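Peridinin-chlorophyll A protein (Amphidinium carterae, PDB 2C9E) binds peridinin and chlorophyll a and probably serves as a water-soluble antenna that captures blue-green light for photosynthesis. Local coordinates at residues V63-A66 with V67-H70; A187-P190 with I191-K194; I222-T225 with L226-A229; A311-E314 with T315-L319. One frame throughout, in Å; residues are numbered along the deposited sequence.

The four contacts form two pairs, each joining two helices around bound pigment or lipid. Contacts 1 and 3 have centres about 11 Å apart; they meet where H70 CB packs on L226 CD1 at 3.7 Å, so helix 60-77, with its chlorophyll-facing histidine, lies against helix 215-231, with its magnesium ligand D223. Contacts 2 and 4, centres about 13 Å apart, meet where I191 CD1 touches A312 CB at 3.7 Å, and both hold the same galactolipid. Contacts 1 and 2 lie on opposite sides of the chain's centre, about 35 Å between centres. Contacts 3 and 4 do not touch; their nearest atoms are about 14 Å apart.

Contact 1: V63-A66 with V67-H70; sequences VRAA and VEAH. With CLA (chlorophyll a), chain B.
H70 bends back one helical turn onto A66, and this is the tightly packed part of the contact. With chi1 at -80° its CG sits beside its own backbone N, which turns the imidazole toward the A66 carbonyl. ND1 donates to A66 O at 2.8 Å in a nearly straight bond (170°), the oxygen lying close to the ring plane. The same oxygen takes the backbone N of H70 at 3.2 Å, and the two donors arrive from opposite faces of the carbonyl plane. The chlorophyll lies over one ring face, where H70 NE2 is 3.4 Å from C1C of the macrocycle. Small A66 suits its place: CB lies 3.7 Å from chlorophyll CBC and also touches M100 of helix 87-102. V67 turns its branched side chain to L226 and L230 of helix 215-231 and to a peridinin.

The outer side, where E68 is exposed to solvent, is looser. Extended R64 runs past E68, whose OE1 lies 3.8 Å from R64 CG, but R64 NE and E68 OE2 stay 4.2 Å apart, too far for a salt bridge; the guanidinium instead bonds L230 O through NH2.

On the inner side, H70 NE2 meets a water at 2.6 Å that is bound to the chlorophyll magnesium. With ND1 bound to A66 O, the ring is fixed as a second-shell ligand; the metal would probably polarise the water and strengthen its hydrogen bond with NE2.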
# COMPACT_ATOMS: atom_id res chain seq x y z
N VAL A 63 -1.20 -13.88 2.72
CA VAL A 63 -1.02 -12.50 2.21
C VAL A 63 -1.13 -12.60 0.70
O VAL A 63 -1.79 -11.82 0.01
CB VAL A 63 0.40 -11.91 2.57
CG1 VAL A 63 0.73 -10.70 1.69
CG2 VAL A 63 0.44 -11.48 4.04
N ARG A 64 -0.46 -13.61 0.18
CA ARG A 64 -0.44 -13.83 -1.24
C ARG A 64 -1.83 -14.14 -1.77
O ARG A 64 -2.27 -13.57 -2.78
CB ARG A 64 0.55 -14.96 -1.55
CG ARG A 64 0.59 -15.31 -3.00
CD ARG A 64 1.51 -16.50 -3.32
NE ARG A 64 1.71 -16.43 -4.76
CZ ARG A 64 2.61 -15.65 -5.35
NH1 ARG A 64 3.44 -14.90 -4.62
NH2 ARG A 64 2.62 -15.56 -6.67
N ALA A 65 -2.53 -15.04 -1.10
CA ALA A 65 -3.89 -15.36 -1.54
C ALA A 65 -4.80 -14.10 -1.51
O ALA A 65 -5.58 -13.85 -2.44
CB ALA A 65 -4.49 -16.48 -0.64
N ALA A 66 -4.70 -13.32 -0.43
CA ALA A 66 -5.49 -12.08 -0.26
C ALA A 66 -5.25 -11.08 -1.40
O ALA A 66 -6.20 -10.46 -1.90
CB ALA A 66 -5.14 -11.44 1.09
N VAL A 67 -4.00 -10.91 -1.81
CA VAL A 67 -3.63 -10.04 -2.91
C VAL A 67 -4.16 -10.67 -4.22
O VAL A 67 -4.74 -9.98 -5.07
CB VAL A 67 -2.06 -9.86 -2.98
CG1 VAL A 67 -1.67 -9.11 -4.24
CG2 VAL A 67 -1.58 -9.03 -1.81
N GLU A 68 -4.00 -11.99 -4.38
CA GLU A 68 -4.50 -12.67 -5.59
C GLU A 68 -6.00 -12.39 -5.72
O GLU A 68 -6.48 -12.04 -6.81
CB GLU A 68 -4.29 -14.20 -5.51
CG GLU A 68 -2.80 -14.63 -5.46
CD GLU A 68 -2.55 -16.18 -5.36
OE1 GLU A 68 -2.68 -16.78 -4.25
OE2 GLU A 68 -2.19 -16.79 -6.41
N ALA A 69 -6.73 -12.51 -4.60
CA ALA A 69 -8.18 -12.27 -4.58
C ALA A 69 -8.56 -10.85 -5.04
O ALA A 69 -9.55 -10.66 -5.76
CB ALA A 69 -8.74 -12.51 -3.21
N HIS A 70 -7.75 -9.86 -4.65
CA HIS A 70 -8.04 -8.49 -5.06
C HIS A 70 -7.77 -8.39 -6.53
O HIS A 70 -8.52 -7.76 -7.25
CB HIS A 70 -7.17 -7.45 -4.31
CG HIS A 70 -7.68 -7.15 -2.93
ND1 HIS A 70 -7.43 -7.97 -1.85
CD2 HIS A 70 -8.45 -6.13 -2.47
CE1 HIS A 70 -8.02 -7.46 -0.77
NE2 HIS A 70 -8.65 -6.35 -1.12
MG CLA B . -8.54 -3.20 1.31
CHA CLA B . -9.63 -2.41 4.60
CHB CLA B . -10.52 -0.55 0.11
CHC CLA B . -6.81 -3.15 -1.69
CHD CLA B . -6.12 -5.28 2.72
NA CLA B . -9.84 -1.65 2.28
C1A CLA B . -10.22 -1.61 3.63
C2A CLA B . -11.35 -0.60 3.82
C3A CLA B . -11.70 -0.14 2.40
C4A CLA B . -10.64 -0.78 1.51
CMA CLA B . -13.16 -0.63 2.03
CAA CLA B . -10.98 0.64 4.65
CBA CLA B . -9.74 1.30 4.11
CGA CLA B . -9.44 2.61 4.81
O1A CLA B . -9.31 2.62 6.04
O2A CLA B . -9.32 3.76 4.13
NB CLA B . -8.74 -2.15 -0.51
C1B CLA B . -9.66 -1.17 -0.80
C2B CLA B . -9.59 -0.89 -2.22
C3B CLA B . -8.57 -1.63 -2.74
C4B CLA B . -7.95 -2.34 -1.63
CMB CLA B . -10.49 0.03 -3.08
CAB CLA B . -8.38 -1.59 -4.20
CBB CLA B . -7.43 -2.41 -4.84
NC CLA B . -6.79 -4.06 0.64
C1C CLA B . -6.27 -3.94 -0.64
C2C CLA B . -5.11 -4.80 -0.76
C3C CLA B . -4.92 -5.40 0.46
C4C CLA B . -5.99 -4.95 1.35
CMC CLA B . -4.30 -5.07 -2.09
CAC CLA B . -3.80 -6.38 0.76
CBC CLA B . -4.35 -7.80 0.92
ND CLA B . -7.91 -3.71 3.20
C1D CLA B . -7.04 -4.68 3.61
C2D CLA B . -7.19 -4.93 5.04
C3D CLA B . -8.16 -4.08 5.46
C4D CLA B . -8.62 -3.35 4.32
CMD CLA B . -6.44 -5.90 5.96
CAD CLA B . -8.91 -3.61 6.60
OBD CLA B . -9.05 -4.09 7.73
CBD CLA B . -9.65 -2.33 6.15
CGD CLA B . -11.07 -2.32 6.67
O1D CLA B . -11.99 -2.82 5.99
O2D CLA B . -11.30 -1.76 7.89
CED CLA B . -12.55 -1.78 8.50
C1 CLA B . -8.69 4.89 4.81
C2 CLA B . -7.27 4.66 4.87
C3 CLA B . -6.49 4.60 6.01
C4 CLA B . -7.08 4.80 7.39
C5 CLA B . -5.00 4.37 6.00
C6 CLA B . -4.39 4.16 4.59
C7 CLA B . -2.87 4.07 4.67
C8 CLA B . -2.20 3.89 3.31
C9 CLA B . -2.51 2.50 2.72
C10 CLA B . -0.71 4.17 3.44
C11 CLA B . 0.03 4.21 2.11
C12 CLA B . 1.57 4.49 2.20
C13 CLA B . 2.25 4.48 0.80
C14 CLA B . 3.76 4.50 0.92
C15 CLA B . 1.77 5.68 -0.04
C16 CLA B . 2.28 5.66 -1.46
C17 CLA B . 1.66 6.79 -2.22
C18 CLA B . 2.10 6.90 -3.69
C19 CLA B . 3.54 7.30 -3.87
C20 CLA B . 1.21 7.88 -4.41
O HOH W 1 -9.83 -4.85 0.63

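Contact 2: A187-P190 with I191-K194; sequences ATYP and IMDK. With DGD (digalactosyl diacyl glycerol (dgdg)), chain K.
A187 meets I191 through its carbonyl oxygen, which rests against I191 CG1 at 3.8 Å. P190, further on, has no N-H to give to the preceding turn, so the helix kinks there. I191 N turns to T188 O, at 2.9 Å and from above its carbonyl plane, while A187 O is taken by Q308 NE2. T188 O also accepts M192 N at 2.8 Å. The T188 hydroxyl turns back to F184 O, a common way for threonine to sit on a helix without losing a buried polar group.

Y189 comes next, its ring the platform for M192. Bends at chi2 and chi3 (-73° and -74°) curl the thioether round so that CE lies over one ring face, 3.7 Å from the Y189 centroid, in a CH-pi contact; SD stands farther off above that face, completing a Met-aromatic pair. The flexible, polarisable methionine also serves the lipid, M192 CB touching CCB of the galactolipid at 3.3 Å. The D193 carboxylate stands at a steep angle to the ring (planes 72° apart), its OD2 3.7 Å from Y189 CE1. P190 closes the segment; K194 NZ approaches its O suspiciously closely and forms a salt bridge with D193 OD1 through a long, weak hydrogen bond (3.3 Å).

Y189 OH reaches A259 O, M192 packs on F264 of helix 261-276, and I191 and T188 lie on A312 of helix 306-324.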
# COMPACT_ATOMS: atom_id res chain seq x y z
N ALA A 187 23.58 9.47 -4.64
CA ALA A 187 23.15 10.59 -5.46
C ALA A 187 21.74 11.11 -5.12
O ALA A 187 21.41 12.29 -5.39
CB ALA A 187 23.21 10.22 -6.94
N THR A 188 20.91 10.24 -4.55
CA THR A 188 19.52 10.61 -4.22
C THR A 188 19.35 11.14 -2.79
O THR A 188 18.46 11.96 -2.56
CB THR A 188 18.55 9.43 -4.46
OG1 THR A 188 19.03 8.24 -3.81
CG2 THR A 188 18.42 9.17 -5.94
N TYR A 189 20.17 10.70 -1.84
CA TYR A 189 20.06 11.20 -0.47
C TYR A 189 19.99 12.75 -0.43
O TYR A 189 19.12 13.31 0.25
CB TYR A 189 21.22 10.70 0.41
CG TYR A 189 20.99 10.97 1.88
CD1 TYR A 189 21.32 12.22 2.46
CD2 TYR A 189 20.37 10.01 2.69
CE1 TYR A 189 21.03 12.49 3.82
CE2 TYR A 189 20.06 10.26 4.03
CZ TYR A 189 20.39 11.50 4.59
OH TYR A 189 20.03 11.73 5.89
N PRO A 190 20.88 13.46 -1.16
CA PRO A 190 20.85 14.94 -1.15
C PRO A 190 19.59 15.56 -1.75
O PRO A 190 19.28 16.73 -1.55
CB PRO A 190 22.09 15.34 -1.92
CG PRO A 190 22.98 14.08 -1.83
CD PRO A 190 22.02 12.96 -1.95
N ILE A 191 18.88 14.78 -2.54
CA ILE A 191 17.61 15.24 -3.12
C ILE A 191 16.52 14.93 -2.06
O ILE A 191 15.67 15.76 -1.75
CB ILE A 191 17.32 14.47 -4.43
CG1 ILE A 191 18.48 14.71 -5.39
CG2 ILE A 191 15.99 14.87 -4.98
CD1 ILE A 191 18.33 14.13 -6.79
N MET A 192 16.57 13.71 -1.53
CA MET A 192 15.64 13.26 -0.50
C MET A 192 15.68 14.21 0.68
O MET A 192 14.61 14.67 1.14
CB MET A 192 16.02 11.83 -0.05
CG MET A 192 15.13 11.18 1.01
SD MET A 192 15.38 11.88 2.63
CE MET A 192 16.99 11.12 3.00
N ASP A 193 16.89 14.54 1.16
CA ASP A 193 17.03 15.39 2.36
C ASP A 193 16.55 16.82 2.26
O ASP A 193 16.43 17.51 3.29
CB ASP A 193 18.45 15.32 3.02
CG ASP A 193 19.57 16.04 2.20
OD1 ASP A 193 19.25 16.63 1.14
OD2 ASP A 193 20.78 16.02 2.63
N LYS A 194 16.23 17.28 1.06
CA LYS A 194 15.68 18.63 0.96
C LYS A 194 14.13 18.64 0.93
O LYS A 194 13.50 19.67 1.02
CB LYS A 194 16.26 19.32 -0.26
CG LYS A 194 17.81 19.35 -0.11
CD LYS A 194 18.49 20.13 -1.20
CE LYS A 194 19.98 20.13 -0.98
NZ LYS A 194 20.60 18.77 -1.04
C1A DGD K . 8.11 6.49 -11.77
C2A DGD K . 7.42 6.14 -10.44
C3A DGD K . 5.92 5.85 -10.60
C4A DGD K . 5.64 4.49 -11.27
C5A DGD K . 4.21 4.03 -11.02
C6A DGD K . 3.99 2.74 -10.20
C7A DGD K . 4.90 2.54 -8.99
C8A DGD K . 4.11 2.19 -7.69
C9A DGD K . 5.04 2.34 -6.45
CAA DGD K . 4.94 3.69 -5.75
CBA DGD K . 4.71 3.60 -4.20
CCA DGD K . 4.90 2.17 -3.55
CDA DGD K . 3.53 1.59 -3.17
CEA DGD K . 3.60 0.34 -2.34
CFA DGD K . 3.55 0.52 -0.80
CGA DGD K . 3.17 -0.85 -0.15
CHA DGD K . 2.68 -0.74 1.31
CIA DGD K . 1.57 0.32 1.51
O1A DGD K . 7.51 7.22 -12.58
C1B DGD K . 12.37 8.25 -11.79
C2B DGD K . 13.91 8.29 -11.82
C3B DGD K . 14.47 9.35 -10.86
C4B DGD K . 16.00 9.45 -10.89
C5B DGD K . 16.53 10.32 -9.74
C6B DGD K . 15.94 11.75 -9.71
C7B DGD K . 15.74 12.24 -8.29
C8B DGD K . 14.94 11.25 -7.42
C9B DGD K . 15.10 11.60 -5.93
CAB DGD K . 13.93 11.08 -5.05
CBB DGD K . 14.13 11.41 -3.59
CCB DGD K . 14.85 10.33 -2.79
CDB DGD K . 14.19 8.95 -2.88
CEB DGD K . 14.84 8.08 -3.98
CFB DGD K . 13.74 7.25 -4.60
CGB DGD K . 13.96 6.92 -5.99
CHB DGD K . 13.41 7.96 -6.91
CIB DGD K . 13.47 7.38 -8.32
O1B DGD K . 11.76 8.25 -10.69
O1G DGD K . 9.50 6.49 -11.71
C1G DGD K . 10.20 6.74 -12.91
C2G DGD K . 10.36 8.26 -12.97
O2G DGD K . 11.72 8.70 -12.86
C3G DGD K . 9.81 8.77 -14.32
O3G DGD K . 10.54 8.07 -15.36
C1D DGD K . 11.36 8.91 -16.18
C2D DGD K . 12.19 7.94 -17.03
O2D DGD K . 13.04 7.15 -16.19
C3D DGD K . 13.05 8.78 -18.00
O3D DGD K . 13.80 7.92 -18.85
C4D DGD K . 12.14 9.67 -18.85
O4D DGD K . 11.39 8.87 -19.76
C5D DGD K . 11.16 10.45 -17.93
O5D DGD K . 10.98 12.29 -19.38
C6D DGD K . 10.23 11.26 -18.79
O6D DGD K . 10.41 9.58 -17.10
C1E DGD K . 10.85 12.22 -20.81
C2E DGD K . 11.92 13.13 -21.46
O2E DGD K . 13.23 12.72 -21.01
C3E DGD K . 11.71 14.58 -21.00
O3E DGD K . 12.53 15.45 -21.77
C4E DGD K . 10.20 15.02 -21.05
O4E DGD K . 9.80 15.28 -22.40
C5E DGD K . 9.30 13.91 -20.44
O6E DGD K . 9.51 12.66 -21.12
C6E DGD K . 7.82 14.31 -20.52
O5E DGD K . 6.96 13.37 -19.89

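Contact 3: I222-T225 with L226-A229; sequences IDKT and LEVA. With MG (magnesium ion), chain L; PID (peridinin), chain I.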
# COMPACT_ATOMS: atom_id res chain seq x y z
N ILE A 222 -3.66 -0.34 -10.62
CA ILE A 222 -3.55 -1.05 -9.34
C ILE A 222 -3.44 -2.54 -9.58
O ILE A 222 -2.65 -3.25 -8.94
CB ILE A 222 -4.78 -0.83 -8.45
CG1 ILE A 222 -4.90 0.67 -8.07
CG2 ILE A 222 -4.71 -1.76 -7.22
CD1 ILE A 222 -3.66 1.24 -7.32
N ASP A 223 -4.27 -3.01 -10.51
CA ASP A 223 -4.30 -4.42 -10.83
C ASP A 223 -2.95 -4.88 -11.36
O ASP A 223 -2.44 -5.92 -10.92
CB ASP A 223 -5.38 -4.69 -11.87
CG ASP A 223 -5.67 -6.15 -11.99
OD1 ASP A 223 -5.31 -6.86 -11.03
OD2 ASP A 223 -6.25 -6.60 -13.01
N LYS A 224 -2.36 -4.12 -12.29
CA LYS A 224 -1.06 -4.51 -12.84
C LYS A 224 -0.01 -4.51 -11.76
O LYS A 224 0.93 -5.32 -11.80
CB LYS A 224 -0.64 -3.55 -13.97
CG LYS A 224 -1.18 -3.94 -15.39
CD LYS A 224 -0.80 -2.90 -16.41
CE LYS A 224 -1.23 -3.30 -17.82
NZ LYS A 224 -2.71 -3.65 -17.87
N THR A 225 -0.15 -3.59 -10.80
CA THR A 225 0.82 -3.50 -9.70
C THR A 225 0.72 -4.73 -8.80
O THR A 225 1.73 -5.29 -8.35
CB THR A 225 0.55 -2.19 -8.90
OG1 THR A 225 0.74 -1.07 -9.76
CG2 THR A 225 1.51 -2.02 -7.75
N LEU A 226 -0.50 -5.15 -8.50
CA LEU A 226 -0.67 -6.33 -7.68
C LEU A 226 -0.09 -7.54 -8.44
O LEU A 226 0.61 -8.34 -7.89
CB LEU A 226 -2.15 -6.54 -7.37
CG LEU A 226 -2.79 -5.48 -6.48
CD1 LEU A 226 -4.10 -6.08 -5.93
CD2 LEU A 226 -1.81 -5.07 -5.32
N GLU A 227 -0.42 -7.61 -9.73
CA GLU A 227 0.01 -8.67 -10.65
C GLU A 227 1.53 -8.72 -10.57
O GLU A 227 2.09 -9.79 -10.34
CB GLU A 227 -0.52 -8.31 -12.07
CG GLU A 227 -0.19 -9.25 -13.25
CD GLU A 227 -0.51 -8.61 -14.66
OE1 GLU A 227 -1.57 -7.95 -14.83
OE2 GLU A 227 0.29 -8.79 -15.60
N VAL A 228 2.22 -7.58 -10.74
CA VAL A 228 3.69 -7.56 -10.63
C VAL A 228 4.15 -8.03 -9.24
O VAL A 228 5.15 -8.77 -9.11
CB VAL A 228 4.26 -6.14 -10.86
CG1 VAL A 228 5.62 -6.01 -10.28
CG2 VAL A 228 4.33 -5.87 -12.34
N ALA A 229 3.42 -7.64 -8.20
CA ALA A 229 3.79 -8.03 -6.87
C ALA A 229 3.73 -9.56 -6.71
O ALA A 229 4.56 -10.15 -6.03
CB ALA A 229 2.91 -7.36 -5.84
MG MG L . -6.12 -9.00 -12.09
C1 PID I . 13.00 4.47 -20.17
C2 PID I . 14.01 5.08 -21.14
C3 PID I . 15.23 4.17 -21.29
C4 PID I . 15.89 4.03 -19.91
C5 PID I . 15.01 3.33 -18.87
C6 PID I . 13.51 3.66 -18.97
C7 PID I . 12.81 3.68 -17.76
C8 PID I . 11.80 2.80 -17.35
C9 PID I . 11.14 2.87 -16.12
C10 PID I . 11.34 3.78 -15.09
C11 PID I . 10.30 1.95 -15.64
C12 PID I . 10.00 2.23 -14.37
C13 PID I . 9.23 1.41 -13.54
C14 PID I . 8.88 1.63 -12.21
C15 PID I . 8.12 0.65 -11.56
C16 PID I . 7.71 0.70 -10.23
C17 PID I . 7.02 -0.36 -9.65
C18 PID I . 6.64 -0.36 -8.31
C19 PID I . 6.00 -1.44 -7.72
C20 PID I . 5.64 -1.41 -6.37
C21 PID I . 5.03 -2.45 -5.68
C22 PID I . 4.71 -2.29 -4.33
C23 PID I . 4.16 -3.18 -3.55
C24 PID I . 3.61 -4.04 -2.73
C25 PID I . 4.42 -5.00 -1.83
C26 PID I . 3.95 -6.44 -2.05
C27 PID I . 2.42 -6.59 -1.94
C28 PID I . 1.69 -5.61 -2.86
C29 PID I . 2.09 -4.15 -2.62
C30 PID I . 2.24 -8.97 -1.61
C31 PID I . 1.88 -10.34 -2.18
CM1 PID I . 11.70 5.28 -20.04
CM2 PID I . 15.57 3.77 -17.51
CM3 PID I . 15.19 1.82 -19.00
CM4 PID I . 9.39 2.85 -11.43
CM5 PID I . 4.70 -3.76 -6.41
CM6 PID I . 5.92 -4.94 -2.15
CM7 PID I . 4.23 -4.60 -0.37
CM8 PID I . 1.37 -3.25 -3.63
O1 PID I . 12.88 3.05 -20.11
O2 PID I . 16.17 4.81 -22.17
O3 PID I . 11.93 4.86 -15.17
O4 PID I . 10.63 3.38 -13.99
O5 PID I . 1.71 -3.77 -1.29
O6 PID I . 2.05 -7.90 -2.43
O7 PID I . 2.68 -8.86 -0.47
O HOH W 2 -4.15 -6.24 -16.03
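L226 packs one turn on from I222, and its side chain can be followed outward. CB sits over the preceding turn's carbonyls, 3.6 Å from D223 O. CG, set beside the backbone N by a chi1 of -67°, comes within 3.3 Å of I222 O and 4.3 Å of I222 CG2. There the chain forks: CD1 turns to H70 of helix 60-77, while CD2 reaches CM8 of a peridinin at 4.0 Å. A leucine thus spans helix, neighbour and pigment with one branched group, and I222 beside it also lines the chlorophyll pocket. A229 offers only a methyl, CB 3.6 Å from peridinin O6, the ester oxygen, so the pigment end can lie close to the helix.

The polar residues behave differently. K224 and E227 run out in company, but their charged ends pair elsewhere, K224 with D220 and E227 with K282; a water links them only weakly. The T225 hydroxyl is hydrogen-bonded to G221 O, one turn back.

D223 carries the site. Its carboxylate holds the magnesium with both oxygens, OD1 at 2.5 Å and OD2 at 2.6 Å, distances long for magnesium, as bidentate binding would be expected to make them; K78 also bonds to OD2. With S71 and D75 of helix 60-77 as the other protein ligands, the site clamps helix 215-231 to helix 60-77, joining the two homologous halves of the all-helical PCP fold.

Contact 4: A311-E314 with T315-L319; sequences AAYE and TFVAL. With DGD (digalactosyl diacyl glycerol (dgdg)), chain K.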
# COMPACT_ATOMS: atom_id res chain seq x y z
N ALA A 311 21.81 14.27 -12.57
CA ALA A 311 22.97 13.49 -12.16
C ALA A 311 22.54 12.17 -11.48
O ALA A 311 23.17 11.11 -11.65
CB ALA A 311 23.82 14.30 -11.19
N ALA A 312 21.44 12.25 -10.72
CA ALA A 312 20.92 11.10 -10.02
C ALA A 312 20.33 10.11 -11.02
O ALA A 312 20.51 8.90 -10.87
CB ALA A 312 19.85 11.55 -9.00
N TYR A 313 19.63 10.63 -12.03
CA TYR A 313 19.04 9.77 -13.06
C TYR A 313 20.13 8.88 -13.67
O TYR A 313 19.88 7.70 -13.99
CB TYR A 313 18.42 10.61 -14.16
CG TYR A 313 17.85 9.78 -15.30
CD1 TYR A 313 16.66 9.06 -15.14
CD2 TYR A 313 18.49 9.73 -16.56
CE1 TYR A 313 16.14 8.32 -16.20
CE2 TYR A 313 17.97 8.97 -17.61
CZ TYR A 313 16.79 8.28 -17.43
OH TYR A 313 16.23 7.56 -18.48
N GLU A 314 21.33 9.43 -13.85
CA GLU A 314 22.37 8.59 -14.41
C GLU A 314 22.61 7.42 -13.45
O GLU A 314 22.69 6.27 -13.90
CB GLU A 314 23.66 9.36 -14.68
CG GLU A 314 23.50 10.42 -15.74
CD GLU A 314 22.88 9.87 -17.03
OE1 GLU A 314 23.33 8.80 -17.49
OE2 GLU A 314 21.96 10.51 -17.58
N THR A 315 22.71 7.66 -12.14
CA THR A 315 22.90 6.52 -11.24
C THR A 315 21.68 5.61 -11.32
O THR A 315 21.83 4.39 -11.24
CB THR A 315 23.13 6.92 -9.75
OG1 THR A 315 21.97 7.60 -9.24
CG2 THR A 315 24.35 7.83 -9.61
N PHE A 316 20.49 6.19 -11.48
CA PHE A 316 19.26 5.37 -11.55
C PHE A 316 19.34 4.42 -12.76
O PHE A 316 19.08 3.23 -12.62
CB PHE A 316 18.00 6.27 -11.64
CG PHE A 316 16.72 5.52 -11.92
CD1 PHE A 316 16.12 4.73 -10.94
CD2 PHE A 316 16.10 5.61 -13.19
CE1 PHE A 316 14.92 4.02 -11.22
CE2 PHE A 316 14.93 4.93 -13.48
CZ PHE A 316 14.33 4.14 -12.51
N VAL A 317 19.71 4.93 -13.95
CA VAL A 317 19.85 4.06 -15.11
C VAL A 317 20.90 2.97 -14.80
O VAL A 317 20.70 1.81 -15.10
CB VAL A 317 20.30 4.82 -16.42
CG1 VAL A 317 20.39 3.81 -17.59
CG2 VAL A 317 19.26 5.90 -16.82
N ALA A 318 22.01 3.33 -14.19
CA ALA A 318 23.04 2.34 -13.88
C ALA A 318 22.51 1.21 -12.99
O ALA A 318 22.83 0.05 -13.20
CB ALA A 318 24.26 3.01 -13.21
N LEU A 319 21.69 1.57 -12.01
CA LEU A 319 21.12 0.57 -11.09
C LEU A 319 20.11 -0.30 -11.87
O LEU A 319 20.10 -1.52 -11.73
CB LEU A 319 20.43 1.27 -9.91
CG LEU A 319 19.64 0.40 -8.91
CD1 LEU A 319 20.56 -0.39 -8.01
CD2 LEU A 319 18.82 1.32 -8.03
C1A DGD K . 8.11 6.49 -11.77
C2A DGD K . 7.42 6.14 -10.44
C3A DGD K . 5.92 5.85 -10.60
C4A DGD K . 5.64 4.49 -11.27
C5A DGD K . 4.21 4.03 -11.02
C6A DGD K . 3.99 2.74 -10.20
C7A DGD K . 4.90 2.54 -8.99
C8A DGD K . 4.11 2.19 -7.69
C9A DGD K . 5.04 2.34 -6.45
CAA DGD K . 4.94 3.69 -5.75
CBA DGD K . 4.71 3.60 -4.20
CCA DGD K . 4.90 2.17 -3.55
CDA DGD K . 3.53 1.59 -3.17
CEA DGD K . 3.60 0.34 -2.34
CFA DGD K . 3.55 0.52 -0.80
CGA DGD K . 3.17 -0.85 -0.15
CHA DGD K . 2.68 -0.74 1.31
CIA DGD K . 1.57 0.32 1.51
O1A DGD K . 7.51 7.22 -12.58
C1B DGD K . 12.37 8.25 -11.79
C2B DGD K . 13.91 8.29 -11.82
C3B DGD K . 14.47 9.35 -10.86
C4B DGD K . 16.00 9.45 -10.89
C5B DGD K . 16.53 10.32 -9.74
C6B DGD K . 15.94 11.75 -9.71
C7B DGD K . 15.74 12.24 -8.29
C8B DGD K . 14.94 11.25 -7.42
C9B DGD K . 15.10 11.60 -5.93
CAB DGD K . 13.93 11.08 -5.05
CBB DGD K . 14.13 11.41 -3.59
CCB DGD K . 14.85 10.33 -2.79
CDB DGD K . 14.19 8.95 -2.88
CEB DGD K . 14.84 8.08 -3.98
CFB DGD K . 13.74 7.25 -4.60
CGB DGD K . 13.96 6.92 -5.99
CHB DGD K . 13.41 7.96 -6.91
CIB DGD K . 13.47 7.38 -8.32
O1B DGD K . 11.76 8.25 -10.69
O1G DGD K . 9.50 6.49 -11.71
C1G DGD K . 10.20 6.74 -12.91
C2G DGD K . 10.36 8.26 -12.97
O2G DGD K . 11.72 8.70 -12.86
C3G DGD K . 9.81 8.77 -14.32
O3G DGD K . 10.54 8.07 -15.36
C1D DGD K . 11.36 8.91 -16.18
C2D DGD K . 12.19 7.94 -17.03
O2D DGD K . 13.04 7.15 -16.19
C3D DGD K . 13.05 8.78 -18.00
O3D DGD K . 13.80 7.92 -18.85
C4D DGD K . 12.14 9.67 -18.85
O4D DGD K . 11.39 8.87 -19.76
C5D DGD K . 11.16 10.45 -17.93
O5D DGD K . 10.98 12.29 -19.38
C6D DGD K . 10.23 11.26 -18.79
O6D DGD K . 10.41 9.58 -17.10
C1E DGD K . 10.85 12.22 -20.81
C2E DGD K . 11.92 13.13 -21.46
O2E DGD K . 13.23 12.72 -21.01
C3E DGD K . 11.71 14.58 -21.00
O3E DGD K . 12.53 15.45 -21.77
C4E DGD K . 10.20 15.02 -21.05
O4E DGD K . 9.80 15.28 -22.40
C5E DGD K . 9.30 13.91 -20.44
O6E DGD K . 9.51 12.66 -21.12
C6E DGD K . 7.82 14.31 -20.52
O5E DGD K . 6.96 13.37 -19.89
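Y313 and F316 both carry CG opposite the backbone N (chi1 177° and 172°), which throws the two rings out beside each other, and V317 has its CG2 beside the backbone N, aimed back at Y313. The result is an i, i+3, i+4 cluster on helix 306-324, whose aromatic residues line the galactolipid pocket and also touch peridinin. V317 CG2 lies over one face of the Y313 ring in a CH-pi contact, 3.7 Å from its centroid. On the neighbouring side Y313 CD1 touches F316 CD2 at 4.0 Å. F316 then offers a face to the lipid, with C2B 3.7 Å from F316 CD2. A312 presents only a methyl, small enough for the acyl chain to pass at C5B.

Beside A312, facing F184 and A187 of helix 176-192, T315 uses chi1 of 62° to swing OG1 to A312 O on a lone pair in the carbonyl plane; the 2.5 Å is unusually short and should not be pressed. The same oxygen also accepts F316 N, and the threonine hydroxyl is satisfied within the helix.

Tyrosine suits a place where the ring packs on V317 and F316 and the hydroxyl reaches the sugar. Its OH is hydrogen-bonded to galactose O3D, either oxygen possibly the donor, at a doubtfully short 2.5 Å, while O2D sits in the ring plane at its edge, 3.3 Å from Y313 CE1.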